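PDB 2ZIE: putative modification methylase from Thermus thermophilus, which probably transfers a methyl group from S-adenosyl-L-methionine to the N4 atom of cytosine in DNA, as a member of the N(4)/N(6)-methyltransferase family. Local coordinates for residues A[32-37]-A[80-85]; A[37-42]-A[86-91]; A[45-50]-A[94-99]; A[71-76]-A[113-118]; A[90-95]-A[170-175]. All coordinates share one frame; numbering follows the deposited sequence.

Contact 1 of 5, residues A[32-37]-A[80-85]; sequences VLASFP and WREVFR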
# COMPACT_ATOMS: atom_id res chain seq x y z
N VAL A 32 -29.53 -0.12 0.46
CA VAL A 32 -29.89 -0.75 -0.81
C VAL A 32 -29.27 -2.14 -0.91
O VAL A 32 -29.96 -3.12 -1.24
CB VAL A 32 -29.41 0.10 -2.01
CG1 VAL A 32 -29.77 -0.59 -3.31
CG2 VAL A 32 -30.03 1.47 -1.94
N LEU A 33 -27.98 -2.25 -0.62
CA LEU A 33 -27.32 -3.54 -0.69
C LEU A 33 -27.92 -4.52 0.31
O LEU A 33 -27.92 -5.73 0.08
CB LEU A 33 -25.82 -3.39 -0.44
CG LEU A 33 -25.01 -2.61 -1.47
CD1 LEU A 33 -23.53 -2.85 -1.21
CD2 LEU A 33 -25.38 -3.03 -2.88
N ALA A 34 -28.42 -3.98 1.42
CA ALA A 34 -29.03 -4.81 2.44
C ALA A 34 -30.31 -5.47 1.90
O ALA A 34 -30.75 -6.51 2.39
CB ALA A 34 -29.35 -3.97 3.68
N SER A 35 -30.87 -4.88 0.85
CA SER A 35 -32.09 -5.40 0.25
C SER A 35 -31.82 -6.48 -0.78
O SER A 35 -32.75 -7.16 -1.22
CB SER A 35 -32.86 -4.27 -0.42
OG SER A 35 -32.40 -4.07 -1.74
N PHE A 36 -30.57 -6.64 -1.19
CA PHE A 36 -30.23 -7.65 -2.19
C PHE A 36 -29.94 -9.02 -1.58
O PHE A 36 -29.45 -9.12 -0.45
CB PHE A 36 -29.04 -7.20 -3.04
CG PHE A 36 -29.29 -5.94 -3.84
CD1 PHE A 36 -30.54 -5.68 -4.37
CD2 PHE A 36 -28.26 -5.04 -4.08
CE1 PHE A 36 -30.77 -4.53 -5.14
CE2 PHE A 36 -28.47 -3.89 -4.85
CZ PHE A 36 -29.73 -3.64 -5.38
N PRO A 37 -30.25 -10.10 -2.32
CA PRO A 37 -30.03 -11.47 -1.87
C PRO A 37 -28.57 -11.88 -1.83
O PRO A 37 -27.76 -11.45 -2.64
CB PRO A 37 -30.82 -12.29 -2.88
CG PRO A 37 -30.66 -11.51 -4.12
CD PRO A 37 -30.85 -10.08 -3.67
N TRP A 80 -18.96 -2.48 2.81
CA TRP A 80 -18.13 -3.64 2.49
C TRP A 80 -18.78 -4.90 3.03
O TRP A 80 -18.82 -5.93 2.34
CB TRP A 80 -16.72 -3.51 3.10
CG TRP A 80 -15.91 -2.28 2.71
CD1 TRP A 80 -14.96 -1.68 3.47
CD2 TRP A 80 -15.99 -1.53 1.49
NE1 TRP A 80 -14.43 -0.59 2.81
CE2 TRP A 80 -15.05 -0.48 1.59
CE3 TRP A 80 -16.76 -1.64 0.32
CZ2 TRP A 80 -14.85 0.46 0.58
CZ3 TRP A 80 -16.57 -0.70 -0.69
CH2 TRP A 80 -15.62 0.33 -0.55
N ARG A 81 -19.28 -4.82 4.26
CA ARG A 81 -19.94 -5.96 4.92
C ARG A 81 -21.14 -6.45 4.12
O ARG A 81 -21.38 -7.65 4.04
CB ARG A 81 -20.35 -5.57 6.34
CG ARG A 81 -21.19 -6.61 7.06
CD ARG A 81 -20.93 -6.57 8.55
NE ARG A 81 -20.72 -5.19 8.99
CZ ARG A 81 -19.87 -4.83 9.94
NH1 ARG A 81 -19.14 -5.75 10.57
NH2 ARG A 81 -19.72 -3.55 10.25
N GLU A 82 -21.89 -5.54 3.53
CA GLU A 82 -23.01 -5.97 2.72
C GLU A 82 -22.45 -6.61 1.45
O GLU A 82 -22.95 -7.63 0.98
CB GLU A 82 -23.94 -4.80 2.39
CG GLU A 82 -24.85 -4.39 3.56
CD GLU A 82 -25.63 -5.57 4.15
OE1 GLU A 82 -25.29 -6.01 5.28
OE2 GLU A 82 -26.58 -6.06 3.50
N VAL A 83 -21.40 -6.01 0.89
CA VAL A 83 -20.73 -6.54 -0.29
C VAL A 83 -20.23 -7.97 -0.02
O VAL A 83 -20.38 -8.85 -0.86
CB VAL A 83 -19.55 -5.63 -0.73
CG1 VAL A 83 -18.61 -6.38 -1.68
CG2 VAL A 83 -20.10 -4.39 -1.41
N PHE A 84 -19.67 -8.21 1.15
CA PHE A 84 -19.20 -9.55 1.47
C PHE A 84 -20.35 -10.56 1.40
O PHE A 84 -20.17 -11.68 0.94
CB PHE A 84 -18.57 -9.58 2.87
CG PHE A 84 -17.97 -10.92 3.22
CD1 PHE A 84 -18.75 -11.95 3.73
CD2 PHE A 84 -16.60 -11.15 3.04
CE1 PHE A 84 -18.19 -13.20 4.06
CE2 PHE A 84 -16.02 -12.39 3.37
CZ PHE A 84 -16.83 -13.42 3.88
N ARG A 85 -21.52 -10.15 1.87
CA ARG A 85 -22.68 -11.02 1.86
C ARG A 85 -23.23 -11.32 0.47
O ARG A 85 -23.46 -12.49 0.15
CB ARG A 85 -23.80 -10.42 2.73
CG ARG A 85 -25.10 -11.22 2.78
CD ARG A 85 -26.14 -10.53 3.67
NE ARG A 85 -26.58 -9.24 3.15
CZ ARG A 85 -27.43 -9.09 2.14
NH1 ARG A 85 -27.96 -10.16 1.55
NH2 ARG A 85 -27.74 -7.88 1.70
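R85 lays its guanidinium edge against the backbone carbonyl of F36, and both of its terminal nitrogens grip one oxygen: NH1 to F36 O at 2.7 Å and NH2 to F36 O at 3.0 Å. Both donors lie in the carbonyl plane and the oxygen in the guanidinium plane, a flat end-on fork. The arginine chain runs straight through chi2, with CG anti to the backbone N (178°), and folds only at chi3 (65°), which swings the head round to E82 one turn back. There NE and NH2 close on E82 OE2, the NH2 salt bridge measuring 2.8 Å. In this Rossmann-like methyltransferase domain the contact joins helix 29-34, which starts beside the S-adenosyl-L-methionine site at D28 and A29, to the C-terminal turns of helix 64-86. Beside the charged pair the interface turns apolar. L33 and E82 pass with their side chains pointing opposite ways, L33 CB lying 3.7 Å from E82 CB, while L33 CD1 lies alongside V83 CG2 at 3.8 Å.

Contact 2 of 5, residues A[37-42]-A[86-91]; sequences PEASVH and LLVPGG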
# COMPACT_ATOMS: atom_id res chain seq x y z
N PRO A 37 -30.25 -10.10 -2.32
CA PRO A 37 -30.03 -11.47 -1.87
C PRO A 37 -28.57 -11.88 -1.83
O PRO A 37 -27.76 -11.45 -2.64
CB PRO A 37 -30.82 -12.29 -2.88
CG PRO A 37 -30.66 -11.51 -4.12
CD PRO A 37 -30.85 -10.08 -3.67
N GLU A 38 -28.24 -12.74 -0.87
CA GLU A 38 -26.89 -13.22 -0.70
C GLU A 38 -26.41 -13.86 -2.00
O GLU A 38 -27.22 -14.25 -2.84
CB GLU A 38 -26.85 -14.26 0.42
CG GLU A 38 -25.45 -14.59 0.86
CD GLU A 38 -25.43 -15.61 1.98
OE1 GLU A 38 -26.48 -15.77 2.65
OE2 GLU A 38 -24.36 -16.23 2.20
N ALA A 39 -25.09 -13.95 -2.15
CA ALA A 39 -24.44 -14.54 -3.30
C ALA A 39 -25.12 -14.31 -4.65
O ALA A 39 -25.42 -15.26 -5.36
CB ALA A 39 -24.27 -16.02 -3.07
N SER A 40 -25.34 -13.05 -5.01
CA SER A 40 -25.97 -12.74 -6.28
C SER A 40 -25.10 -11.82 -7.13
O SER A 40 -25.49 -11.39 -8.21
CB SER A 40 -27.34 -12.09 -6.05
OG SER A 40 -27.23 -10.81 -5.44
N VAL A 41 -23.90 -11.52 -6.62
CA VAL A 41 -22.97 -10.64 -7.31
C VAL A 41 -21.63 -11.35 -7.50
O VAL A 41 -21.11 -12.01 -6.60
CB VAL A 41 -22.78 -9.33 -6.50
CG1 VAL A 41 -21.69 -8.46 -7.11
CG2 VAL A 41 -24.11 -8.58 -6.45
N HIS A 42 -21.06 -11.20 -8.69
CA HIS A 42 -19.80 -11.85 -8.98
C HIS A 42 -18.58 -10.97 -8.81
O HIS A 42 -17.53 -11.42 -8.37
CB HIS A 42 -19.84 -12.36 -10.41
CG HIS A 42 -21.00 -13.23 -10.70
ND1 HIS A 42 -21.01 -14.58 -10.40
CD2 HIS A 42 -22.22 -12.95 -11.22
CE1 HIS A 42 -22.19 -15.09 -10.72
NE2 HIS A 42 -22.94 -14.12 -11.22
N LEU A 86 -23.43 -10.31 -0.36
CA LEU A 86 -24.00 -10.58 -1.68
C LEU A 86 -23.03 -11.03 -2.77
O LEU A 86 -23.41 -11.26 -3.92
CB LEU A 86 -24.85 -9.39 -2.17
CG LEU A 86 -24.62 -8.00 -1.60
CD1 LEU A 86 -23.19 -7.65 -1.82
CD2 LEU A 86 -25.52 -6.99 -2.28
N LEU A 87 -21.77 -11.19 -2.40
CA LEU A 87 -20.76 -11.63 -3.34
C LEU A 87 -20.82 -13.16 -3.34
O LEU A 87 -21.05 -13.78 -2.29
CB LEU A 87 -19.39 -11.15 -2.85
CG LEU A 87 -18.26 -10.76 -3.80
CD1 LEU A 87 -18.77 -9.84 -4.90
CD2 LEU A 87 -17.16 -10.09 -3.00
N VAL A 88 -20.65 -13.78 -4.50
CA VAL A 88 -20.66 -15.24 -4.55
C VAL A 88 -19.32 -15.69 -4.03
O VAL A 88 -18.36 -14.92 -4.01
CB VAL A 88 -20.80 -15.78 -5.99
CG1 VAL A 88 -22.04 -15.23 -6.66
CG2 VAL A 88 -19.55 -15.43 -6.80
N PRO A 89 -19.22 -16.94 -3.58
CA PRO A 89 -17.93 -17.43 -3.08
C PRO A 89 -16.91 -17.35 -4.22
O PRO A 89 -17.21 -17.71 -5.37
CB PRO A 89 -18.23 -18.86 -2.68
CG PRO A 89 -19.66 -18.77 -2.23
CD PRO A 89 -20.29 -17.92 -3.30
N GLY A 90 -15.71 -16.88 -3.90
CA GLY A 90 -14.69 -16.75 -4.93
C GLY A 90 -14.87 -15.41 -5.61
O GLY A 90 -14.07 -15.01 -6.45
N GLY A 91 -15.95 -14.72 -5.26
CA GLY A 91 -16.21 -13.41 -5.81
C GLY A 91 -15.15 -12.47 -5.27
O GLY A 91 -14.49 -12.75 -4.26
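A chi1 of 173° sets V41 CG1 anti to the backbone N, where it meets L87 CD1 at 3.9 Å; V88 CG1, anti to its carbonyl carbon (chi1 -57°), comes obliquely up to H42, 3.9 Å from H42 ND1, and lies against A39 O at 3.6 Å. Between these side chains the backbones pair: V88 N donates to V41 O at 2.8 Å, and the CA-H of L87 leans on the same oxygen. L86 O, at the end of helix 64-86, takes two amides, S40 N and V41 N, each at 2.8 Å; V41 N arrives nearly in line with the carbonyl, S40 N from above its plane. Strands 41-46 and 87-88 start here in parallel, as a beta-alpha-beta crossover through helix 64-86 requires in a Rossmann-like sheet. Just beyond, a type II turn from V88 to G91 redirects the chain, with G91 CA passing H42 O at 3.5 Å. S40 OG folds back to bond P37 O, and L86 CB rests on that same oxygen.

Contact 3 of 5, residues A[45-50]-A[94-99]; sequences VTSPPY and VIVVGD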
# COMPACT_ATOMS: atom_id res chain seq x y z
N VAL A 45 -16.50 -3.57 -8.58
CA VAL A 45 -15.45 -2.63 -8.90
C VAL A 45 -15.98 -1.29 -8.42
O VAL A 45 -17.08 -0.89 -8.79
CB VAL A 45 -15.16 -2.54 -10.40
CG1 VAL A 45 -14.18 -1.40 -10.66
CG2 VAL A 45 -14.61 -3.87 -10.91
N THR A 46 -15.21 -0.61 -7.59
CA THR A 46 -15.69 0.65 -7.07
C THR A 46 -14.60 1.55 -6.53
O THR A 46 -13.44 1.16 -6.36
CB THR A 46 -16.73 0.40 -5.96
OG1 THR A 46 -17.40 1.62 -5.64
CG2 THR A 46 -16.06 -0.14 -4.70
N SER A 47 -14.99 2.79 -6.26
CA SER A 47 -14.09 3.77 -5.69
C SER A 47 -14.87 4.39 -4.54
O SER A 47 -16.02 4.79 -4.71
CB SER A 47 -13.74 4.82 -6.73
OG SER A 47 -12.54 5.46 -6.38
N PRO A 48 -14.27 4.44 -3.34
CA PRO A 48 -15.01 5.03 -2.22
C PRO A 48 -15.28 6.51 -2.48
O PRO A 48 -14.48 7.20 -3.12
CB PRO A 48 -14.08 4.78 -1.04
CG PRO A 48 -12.74 4.84 -1.66
CD PRO A 48 -12.90 4.09 -2.95
N PRO A 49 -16.43 7.01 -2.00
CA PRO A 49 -16.77 8.42 -2.20
C PRO A 49 -15.76 9.39 -1.59
O PRO A 49 -15.04 9.04 -0.65
CB PRO A 49 -18.16 8.52 -1.58
CG PRO A 49 -18.16 7.44 -0.53
CD PRO A 49 -17.46 6.31 -1.22
N TYR A 50 -15.68 10.58 -2.16
CA TYR A 50 -14.74 11.60 -1.70
C TYR A 50 -14.99 11.97 -0.23
O TYR A 50 -16.12 12.22 0.18
CB TYR A 50 -14.85 12.86 -2.58
CG TYR A 50 -13.89 13.96 -2.17
CD1 TYR A 50 -12.51 13.79 -2.32
CD2 TYR A 50 -14.36 15.13 -1.57
CE1 TYR A 50 -11.62 14.77 -1.88
CE2 TYR A 50 -13.47 16.11 -1.12
CZ TYR A 50 -12.10 15.93 -1.28
OH TYR A 50 -11.22 16.88 -0.81
N VAL A 94 -13.15 -5.21 -5.57
CA VAL A 94 -12.02 -4.42 -6.06
C VAL A 94 -12.29 -2.95 -5.76
O VAL A 94 -13.25 -2.36 -6.25
CB VAL A 94 -11.83 -4.61 -7.58
CG1 VAL A 94 -10.68 -3.76 -8.10
CG2 VAL A 94 -11.56 -6.07 -7.86
N ILE A 95 -11.44 -2.37 -4.93
CA ILE A 95 -11.58 -0.99 -4.53
C ILE A 95 -10.42 -0.16 -5.05
O ILE A 95 -9.27 -0.43 -4.72
CB ILE A 95 -11.62 -0.86 -2.99
CG1 ILE A 95 -12.73 -1.76 -2.42
CG2 ILE A 95 -11.83 0.59 -2.58
CD1 ILE A 95 -12.70 -1.89 -0.92
N VAL A 96 -10.70 0.84 -5.87
CA VAL A 96 -9.63 1.67 -6.37
C VAL A 96 -9.61 2.94 -5.52
O VAL A 96 -10.55 3.73 -5.51
CB VAL A 96 -9.80 1.94 -7.91
CG1 VAL A 96 -11.24 1.88 -8.28
CG2 VAL A 96 -9.21 3.28 -8.29
N VAL A 97 -8.53 3.11 -4.77
CA VAL A 97 -8.39 4.23 -3.86
C VAL A 97 -7.06 4.91 -3.92
O VAL A 97 -6.03 4.28 -4.08
CB VAL A 97 -8.51 3.81 -2.39
CG1 VAL A 97 -9.41 4.79 -1.64
CG2 VAL A 97 -8.96 2.39 -2.28
N GLY A 98 -7.08 6.22 -3.72
CA GLY A 98 -5.85 6.97 -3.66
C GLY A 98 -5.82 7.47 -2.22
O GLY A 98 -6.85 7.91 -1.70
N ASP A 99 -4.68 7.39 -1.56
CA ASP A 99 -4.60 7.87 -0.19
C ASP A 99 -4.76 9.39 -0.13
O ASP A 99 -4.20 10.12 -0.94
CB ASP A 99 -3.29 7.43 0.45
CG ASP A 99 -3.27 5.94 0.73
OD1 ASP A 99 -4.35 5.33 0.68
OD2 ASP A 99 -2.20 5.38 1.01
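The ring of P48 lies across V97, the two side chains at about a right angle, with CG against V97 CG1; its CD reaches I95 CG2 at 3.7 Å. Next to it S47, whose OG stands anti to the backbone N (chi1 -158°), directs its hydroxyl at V96 O over 2.8 Å, nearly in line with that carbonyl. Before it the register is regular and parallel: T46 N to V94 O at 2.9 Å, then V96 N to T46 O at 2.8 Å, almost straight at 170°. V45 and V94 share one face of the sheet, T46 and I95 the other, where W80 of helix 64-86 covers both. The polar end of T46 turns elsewhere, its OG1 bonded to D241. Residues 47-50 match the (D/N/S)PPY motif of amino-methyltransferases, in the SPPY form found in N4-cytosine enzymes. P48 has no amide hydrogen to continue the ladder, so the S47 hydroxyl and the proline ring packing probably take over in holding the start of the motif to the strand.

Contact 4 of 5, residues A[71-76]-A[113-118]; sequences AFLDEL and FPLHAD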
# COMPACT_ATOMS: atom_id res chain seq x y z
N ALA A 71 -14.30 7.56 11.28
CA ALA A 71 -15.76 7.56 11.24
C ALA A 71 -16.17 7.20 9.82
O ALA A 71 -17.11 6.44 9.61
CB ALA A 71 -16.30 8.93 11.62
N PHE A 72 -15.45 7.77 8.86
CA PHE A 72 -15.67 7.54 7.44
C PHE A 72 -15.38 6.07 7.15
O PHE A 72 -16.10 5.40 6.42
CB PHE A 72 -14.74 8.44 6.63
CG PHE A 72 -14.74 8.18 5.14
CD1 PHE A 72 -15.90 8.36 4.39
CD2 PHE A 72 -13.57 7.80 4.49
CE1 PHE A 72 -15.89 8.17 3.01
CE2 PHE A 72 -13.55 7.61 3.11
CZ PHE A 72 -14.71 7.80 2.37
N LEU A 73 -14.30 5.57 7.75
CA LEU A 73 -13.91 4.17 7.58
C LEU A 73 -15.04 3.27 8.07
O LEU A 73 -15.38 2.29 7.41
CB LEU A 73 -12.64 3.87 8.38
CG LEU A 73 -11.36 4.57 7.90
CD1 LEU A 73 -10.19 4.14 8.79
CD2 LEU A 73 -11.09 4.21 6.45
N ASP A 74 -15.61 3.61 9.22
CA ASP A 74 -16.71 2.85 9.80
C ASP A 74 -17.90 2.78 8.87
O ASP A 74 -18.58 1.76 8.79
CB ASP A 74 -17.13 3.49 11.12
CG ASP A 74 -16.13 3.25 12.24
OD1 ASP A 74 -15.84 4.21 12.98
OD2 ASP A 74 -15.64 2.12 12.40
N GLU A 75 -18.16 3.87 8.15
CA GLU A 75 -19.28 3.91 7.22
C GLU A 75 -19.01 2.98 6.05
O GLU A 75 -19.91 2.25 5.61
CB GLU A 75 -19.50 5.32 6.68
CG GLU A 75 -19.90 6.35 7.70
CD GLU A 75 -20.23 7.69 7.06
OE1 GLU A 75 -21.24 7.76 6.33
OE2 GLU A 75 -19.46 8.66 7.26
N LEU A 76 -17.78 3.02 5.54
CA LEU A 76 -17.38 2.19 4.41
C LEU A 76 -17.52 0.72 4.77
O LEU A 76 -18.05 -0.06 3.99
CB LEU A 76 -15.94 2.48 3.99
CG LEU A 76 -15.69 3.85 3.38
CD1 LEU A 76 -14.20 4.01 3.09
CD2 LEU A 76 -16.52 4.02 2.12
N PHE A 113 -3.48 10.49 4.77
CA PHE A 113 -4.31 9.47 5.42
C PHE A 113 -4.16 8.21 4.56
O PHE A 113 -4.51 8.21 3.39
CB PHE A 113 -5.77 9.91 5.46
CG PHE A 113 -6.10 10.82 6.61
CD1 PHE A 113 -6.11 10.33 7.91
CD2 PHE A 113 -6.40 12.15 6.40
CE1 PHE A 113 -6.41 11.16 8.98
CE2 PHE A 113 -6.70 12.99 7.47
CZ PHE A 113 -6.71 12.49 8.76
N PRO A 114 -3.63 7.13 5.15
CA PRO A 114 -3.41 5.85 4.47
C PRO A 114 -4.71 5.10 4.21
O PRO A 114 -4.87 3.97 4.63
CB PRO A 114 -2.51 5.11 5.44
CG PRO A 114 -3.07 5.56 6.77
CD PRO A 114 -3.23 7.05 6.57
N LEU A 115 -5.62 5.74 3.50
CA LEU A 115 -6.92 5.16 3.19
C LEU A 115 -6.88 3.72 2.70
O LEU A 115 -7.64 2.88 3.19
CB LEU A 115 -7.62 6.03 2.15
CG LEU A 115 -9.11 6.29 2.33
CD1 LEU A 115 -9.66 6.87 1.05
CD2 LEU A 115 -9.85 5.01 2.70
N HIS A 116 -6.01 3.42 1.73
CA HIS A 116 -5.93 2.07 1.18
C HIS A 116 -5.49 1.04 2.22
O HIS A 116 -5.96 -0.10 2.21
CB HIS A 116 -4.96 2.00 -0.01
CG HIS A 116 -3.56 1.68 0.39
ND1 HIS A 116 -2.71 2.62 0.94
CD2 HIS A 116 -2.88 0.51 0.41
CE1 HIS A 116 -1.58 2.04 1.28
NE2 HIS A 116 -1.66 0.75 0.98
N ALA A 117 -4.57 1.44 3.08
CA ALA A 117 -4.06 0.55 4.11
C ALA A 117 -5.17 0.24 5.10
O ALA A 117 -5.34 -0.91 5.51
CB ALA A 117 -2.89 1.18 4.81
N ASP A 118 -5.93 1.27 5.45
CA ASP A 118 -7.02 1.12 6.38
C ASP A 118 -8.14 0.26 5.85
O ASP A 118 -8.70 -0.55 6.59
CB ASP A 118 -7.56 2.48 6.80
CG ASP A 118 -6.74 3.09 7.90
OD1 ASP A 118 -6.66 2.47 8.98
OD2 ASP A 118 -6.17 4.18 7.69
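L73 reaches from helix 64-86 to the first turns of helix 115-125, a helix-to-helix packing on one side of the Rossmann-like sheet. Its CB leaves the helix toward the partner, and chi1 of -67° puts CG anti to the carbonyl carbon, with CG itself serving as the fork from which two methyls spread. CD1 settles on D118, 3.7 Å from D118 CB and from D118 CG, so that the aliphatic root of the aspartate and the base of its carboxylate both rest on one methyl. CD2 divides its contacts, touching D118 CB at 3.9 Å and L115 CD2 at 4.0 Å as the two leucines run by each other in opposite senses. An alanine at this position would remove the whole fork and would probably leave a gap between the helices, with D118 CB and L115 CD2 losing the methyls that cover them. The carboxylate of D118 looks elsewhere for its polar partners: OD2 meets Y69 OH and makes a salt bridge with R124 of the second subunit, so the packing lies directly behind the dimer interface. H116, one residue after L115, meets its counterpart H116 of the second subunit. L115 touches two further neighbours on helix 64-86: L76 CD1 lies 4.5 Å from L115 CD2, and L115 CD1 comes to the edge of the F72 ring, 4.5 Å from F72 CE2.

Contact 5 of 5, residues A[90-95]-A[170-175]; sequences GGRLVI and ILMQRK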
# COMPACT_ATOMS: atom_id res chain seq x y z
N GLY A 90 -15.71 -16.88 -3.90
CA GLY A 90 -14.69 -16.75 -4.93
C GLY A 90 -14.87 -15.41 -5.61
O GLY A 90 -14.07 -15.01 -6.45
N GLY A 91 -15.95 -14.72 -5.26
CA GLY A 91 -16.21 -13.41 -5.81
C GLY A 91 -15.15 -12.47 -5.27
O GLY A 91 -14.49 -12.75 -4.26
N ARG A 92 -15.02 -11.32 -5.91
CA ARG A 92 -13.99 -10.38 -5.51
C ARG A 92 -14.47 -8.94 -5.37
O ARG A 92 -15.31 -8.48 -6.13
CB ARG A 92 -12.89 -10.48 -6.56
CG ARG A 92 -11.70 -9.61 -6.38
CD ARG A 92 -10.74 -9.91 -7.52
NE ARG A 92 -10.54 -11.35 -7.67
CZ ARG A 92 -9.38 -11.90 -8.00
NH1 ARG A 92 -8.33 -11.12 -8.21
NH2 ARG A 92 -9.27 -13.21 -8.11
N LEU A 93 -13.93 -8.25 -4.37
CA LEU A 93 -14.24 -6.85 -4.14
C LEU A 93 -13.00 -6.08 -4.57
O LEU A 93 -11.92 -6.29 -4.02
CB LEU A 93 -14.54 -6.58 -2.66
CG LEU A 93 -14.56 -5.11 -2.17
CD1 LEU A 93 -15.50 -4.28 -3.02
CD2 LEU A 93 -14.98 -5.05 -0.71
N VAL A 94 -13.15 -5.21 -5.57
CA VAL A 94 -12.02 -4.42 -6.06
C VAL A 94 -12.29 -2.95 -5.76
O VAL A 94 -13.25 -2.36 -6.25
CB VAL A 94 -11.83 -4.61 -7.58
CG1 VAL A 94 -10.68 -3.76 -8.10
CG2 VAL A 94 -11.56 -6.07 -7.86
N ILE A 95 -11.44 -2.37 -4.93
CA ILE A 95 -11.58 -0.99 -4.53
C ILE A 95 -10.42 -0.16 -5.05
O ILE A 95 -9.27 -0.43 -4.72
CB ILE A 95 -11.62 -0.86 -2.99
CG1 ILE A 95 -12.73 -1.76 -2.42
CG2 ILE A 95 -11.83 0.59 -2.58
CD1 ILE A 95 -12.70 -1.89 -0.92
N ILE A 170 -5.26 -0.32 -6.32
CA ILE A 170 -6.42 -1.08 -6.77
C ILE A 170 -6.47 -2.26 -5.81
O ILE A 170 -5.80 -3.27 -6.01
CB ILE A 170 -6.26 -1.58 -8.22
CG1 ILE A 170 -6.18 -0.38 -9.17
CG2 ILE A 170 -7.47 -2.44 -8.59
CD1 ILE A 170 -6.05 -0.77 -10.63
N LEU A 171 -7.24 -2.11 -4.74
CA LEU A 171 -7.34 -3.15 -3.73
C LEU A 171 -8.14 -4.33 -4.23
O LEU A 171 -9.10 -4.18 -4.98
CB LEU A 171 -7.97 -2.59 -2.45
CG LEU A 171 -7.16 -1.50 -1.76
CD1 LEU A 171 -7.84 -1.12 -0.43
CD2 LEU A 171 -5.74 -2.00 -1.52
N MSE A 172 -7.75 -5.51 -3.78
CA MSE A 172 -8.41 -6.73 -4.18
C MSE A 172 -8.74 -7.61 -2.99
O MSE A 172 -7.85 -8.16 -2.33
CB MSE A 172 -7.51 -7.49 -5.13
CG MSE A 172 -8.27 -7.99 -6.30
SE MSE A 172 -7.61 -7.09 -7.91
CE MSE A 172 -6.37 -8.57 -8.42
N GLN A 173 -10.03 -7.77 -2.72
CA GLN A 173 -10.48 -8.57 -1.59
C GLN A 173 -11.35 -9.69 -2.08
O GLN A 173 -12.38 -9.48 -2.72
CB GLN A 173 -11.24 -7.68 -0.61
CG GLN A 173 -10.43 -6.47 -0.16
CD GLN A 173 -9.15 -6.86 0.52
OE1 GLN A 173 -8.08 -6.34 0.20
NE2 GLN A 173 -9.24 -7.78 1.48
N ARG A 174 -10.94 -10.91 -1.75
CA ARG A 174 -11.67 -12.08 -2.20
C ARG A 174 -12.49 -12.75 -1.12
O ARG A 174 -12.09 -12.84 0.03
CB ARG A 174 -10.66 -13.06 -2.79
CG ARG A 174 -11.24 -14.35 -3.31
CD ARG A 174 -10.16 -15.16 -3.99
NE ARG A 174 -10.74 -16.30 -4.68
CZ ARG A 174 -11.14 -17.43 -4.09
NH1 ARG A 174 -11.01 -17.58 -2.78
NH2 ARG A 174 -11.69 -18.39 -4.82
N LYS A 175 -13.67 -13.23 -1.51
CA LYS A 175 -14.53 -13.96 -0.60
C LYS A 175 -14.18 -15.43 -0.77
O LYS A 175 -14.24 -15.97 -1.88
CB LYS A 175 -16.00 -13.75 -0.95
CG LYS A 175 -16.93 -14.39 0.04
CD LYS A 175 -18.37 -14.15 -0.32
CE LYS A 175 -19.29 -14.82 0.69
NZ LYS A 175 -20.71 -14.54 0.36
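R92 and M172, a selenomethionine, pass at a slant to each other on one face of the paired strands: R92 CD packs on M172 CG at 3.4 Å, and the terminal methyl CE lies at the guanidinium edge, 3.2 Å from R92 NH1. The arginine is extended through chi2 and bends at chi3 (-49°), which turns its head along the neighbouring side chain. A serine in its place would end the chain just past CB, removing the atoms that flank M172 CG and CE, which would probably leave that side chain freer to turn. On the same face V94 CG1 lies side by side with I170 CG2 at 3.5 Å. These side chains are positioned by an antiparallel ladder between strands 91-102 and 167-174, part of the mixed sheet of this Rossmann-like methyltransferase fold. L93 and Q173 form a hydrogen-bonded pair, with L93 N to Q173 O at 2.6 Å and almost straight; I95 and L171 form the next, both on the opposite face. At the far end K175 N bonds G91 O, and G90 N bonds K175 O. G90 CA sits over a face of the R174 guanidinium, 3.4 Å from R174 NH2. Farther out, F232 covers R92 and M172, W80 and V83 pack on L93, and the extended K175 delivers NZ to L87 O and F84 O.

Contacts 1 and 2 sit 9 Å apart between centres and share P37; R85 O, at the end of one, probably bonds A39 N in the other. Contact 2 then hands on to contact 5 through G90 and G91, and L87 CD2 packs 3.8 Å from R92 C. Contacts 3 and 5, centres 12 Å apart, use the two edges of strand 91-102 and share V94 and I95. Contact 4 joins contact 3 where D99 OD1 takes H116 N at 2.7 Å. Toward the cofactor, the side chain of L33 in contact 1 is about 5 Å from that of A29, and V45 in contact 3 about 7 Å from T248; contact 4 also lies near, L76 about 8 Å from A29 between side chains, while its D118 faces the second subunit.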